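Local coordinates for regulatory protein SdiA (Escherichia coli, PDB 4LFU), which acts as a LuxR-type quorum-sensing receptor and transcription factor, sensing acyl-homoserine lactone autoinducers and activating transcription of the ftsQAZ cell-division genes, at residues 37-42 with 133-138. Numbering follows the deposited sequence.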
# COMPACT_ATOMS: atom_id res chain seq x y z
N LEU A 37 -12.18 -13.47 -20.64
CA LEU A 37 -11.66 -12.28 -21.31
C LEU A 37 -10.90 -12.63 -22.60
O LEU A 37 -10.36 -11.75 -23.24
CB LEU A 37 -10.77 -11.47 -20.36
CG LEU A 37 -11.41 -10.93 -19.08
CD1 LEU A 37 -10.33 -10.42 -18.13
CD2 LEU A 37 -12.39 -9.83 -19.41
N GLU A 38 -10.89 -13.92 -22.96
CA GLU A 38 -10.20 -14.43 -24.17
C GLU A 38 -8.67 -14.41 -24.05
O GLU A 38 -7.99 -14.01 -24.98
CB GLU A 38 -10.62 -13.69 -25.45
CG GLU A 38 -11.65 -14.43 -26.30
CD GLU A 38 -13.00 -13.71 -26.42
OE1 GLU A 38 -13.67 -13.88 -27.47
OE2 GLU A 38 -13.38 -12.97 -25.48
N TYR A 39 -8.15 -14.85 -22.91
CA TYR A 39 -6.72 -14.95 -22.72
C TYR A 39 -6.36 -16.40 -22.56
O TYR A 39 -7.18 -17.19 -22.12
CB TYR A 39 -6.26 -14.12 -21.52
CG TYR A 39 -6.22 -12.65 -21.83
CD1 TYR A 39 -5.21 -12.11 -22.63
CD2 TYR A 39 -7.21 -11.79 -21.35
CE1 TYR A 39 -5.18 -10.75 -22.92
CE2 TYR A 39 -7.20 -10.44 -21.65
CZ TYR A 39 -6.19 -9.92 -22.42
OH TYR A 39 -6.20 -8.57 -22.69
N ASP A 40 -5.13 -16.75 -22.93
CA ASP A 40 -4.66 -18.13 -22.88
C ASP A 40 -4.01 -18.42 -21.54
O ASP A 40 -4.18 -19.49 -20.96
CB ASP A 40 -3.64 -18.38 -24.00
CG ASP A 40 -4.27 -18.28 -25.37
OD1 ASP A 40 -5.41 -18.77 -25.55
OD2 ASP A 40 -3.65 -17.69 -26.26
N TYR A 41 -3.26 -17.44 -21.04
CA TYR A 41 -2.49 -17.67 -19.84
C TYR A 41 -2.66 -16.56 -18.81
O TYR A 41 -3.01 -15.45 -19.14
CB TYR A 41 -1.01 -17.81 -20.19
CG TYR A 41 -0.67 -18.91 -21.18
CD1 TYR A 41 -0.64 -20.24 -20.80
CD2 TYR A 41 -0.35 -18.60 -22.50
CE1 TYR A 41 -0.30 -21.25 -21.71
CE2 TYR A 41 -0.02 -19.61 -23.43
CZ TYR A 41 0.01 -20.92 -23.01
OH TYR A 41 0.35 -21.89 -23.90
N TYR A 42 -2.39 -16.89 -17.56
CA TYR A 42 -2.26 -15.92 -16.48
C TYR A 42 -0.99 -16.27 -15.71
O TYR A 42 -0.48 -17.39 -15.81
CB TYR A 42 -3.47 -15.99 -15.54
CG TYR A 42 -3.43 -17.21 -14.62
CD1 TYR A 42 -3.94 -18.43 -15.05
CD2 TYR A 42 -2.89 -17.13 -13.32
CE1 TYR A 42 -3.88 -19.55 -14.26
CE2 TYR A 42 -2.85 -18.25 -12.49
CZ TYR A 42 -3.35 -19.46 -12.98
OH TYR A 42 -3.34 -20.61 -12.23
N LEU A 133 -0.92 -9.31 -11.56
CA LEU A 133 -1.71 -10.29 -12.30
C LEU A 133 -1.59 -10.01 -13.81
O LEU A 133 -1.98 -8.96 -14.27
CB LEU A 133 -3.17 -10.26 -11.86
CG LEU A 133 -4.14 -11.18 -12.63
CD1 LEU A 133 -3.82 -12.66 -12.40
CD2 LEU A 133 -5.56 -10.85 -12.24
N SER A 134 -1.05 -10.97 -14.55
CA SER A 134 -0.87 -10.85 -16.00
C SER A 134 -1.77 -11.81 -16.71
O SER A 134 -1.92 -12.93 -16.27
CB SER A 134 0.55 -11.19 -16.38
OG SER A 134 1.41 -10.13 -16.08
N PHE A 135 -2.38 -11.36 -17.80
CA PHE A 135 -3.04 -12.26 -18.76
C PHE A 135 -2.29 -12.17 -20.08
O PHE A 135 -1.83 -11.11 -20.47
CB PHE A 135 -4.49 -11.85 -19.02
CG PHE A 135 -5.42 -12.04 -17.83
CD1 PHE A 135 -5.19 -13.02 -16.87
CD2 PHE A 135 -6.56 -11.24 -17.70
CE1 PHE A 135 -6.04 -13.19 -15.79
CE2 PHE A 135 -7.43 -11.43 -16.63
CZ PHE A 135 -7.17 -12.40 -15.68
N SER A 136 -2.16 -13.29 -20.78
CA SER A 136 -1.50 -13.27 -22.09
C SER A 136 -2.18 -14.16 -23.11
O SER A 136 -2.92 -15.05 -22.76
CB SER A 136 -0.00 -13.60 -21.98
OG SER A 136 0.19 -14.91 -21.53
N ARG A 137 -1.90 -13.91 -24.37
CA ARG A 137 -2.59 -14.52 -25.47
C ARG A 137 -1.61 -14.76 -26.61
O ARG A 137 -0.71 -13.93 -26.89
CB ARG A 137 -3.70 -13.57 -25.91
CG ARG A 137 -4.72 -14.18 -26.81
CD ARG A 137 -6.00 -13.37 -26.79
NE ARG A 137 -5.80 -11.97 -27.09
CZ ARG A 137 -6.54 -10.99 -26.57
NH1 ARG A 137 -6.28 -9.73 -26.90
NH2 ARG A 137 -7.53 -11.26 -25.73
N CYS A 138 -1.80 -15.90 -27.28
CA CYS A 138 -0.99 -16.27 -28.44
C CYS A 138 -1.50 -15.68 -29.74
O CYS A 138 -0.86 -15.83 -30.77
CB CYS A 138 -0.90 -17.80 -28.55
SG CYS A 138 -0.10 -18.57 -27.12
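The Y39 ring is held between two residues of 133-138: the R137 guanidinium lies flat over one face, planes 8° and centres 4.5 Å apart, while F135 CB makes a CH-pi contact over the opposite face, 3.6 Å from the ring centroid. S136 O sits at the ring's edge. R137, its CG anti to the backbone N, bends at chi3 (53°), which places NE. This off-centre cation-pi stack borders a classic beta bulge, a worked example of how an antiparallel sheet absorbs an extra residue as a strand begins. D40 and Y41 sit opposite the single residue S136, whose O accepts from D40 N at 2.8 Å and Y41 N at 3.0 Å; S136 N returns a bond to Y41 O. The bulge opens strand 41-47 beside strand 130-137 in the autoinducer-binding domain, just after a Schellman motif ends helix 23-36. On the helix-packed face, L37 CD1 touches F135 CE2, and Y42 CB meets the F135 ring edge. On the other face, Y41 stacks with Y63, whose hydroxyl hydrogen-bonds S136 OG, and C138 SG reaches the Y41 ring edge. The N-H of C138 points almost straight at D40 OD2, close to the line of its C-O bond (2.8 Å, 172°).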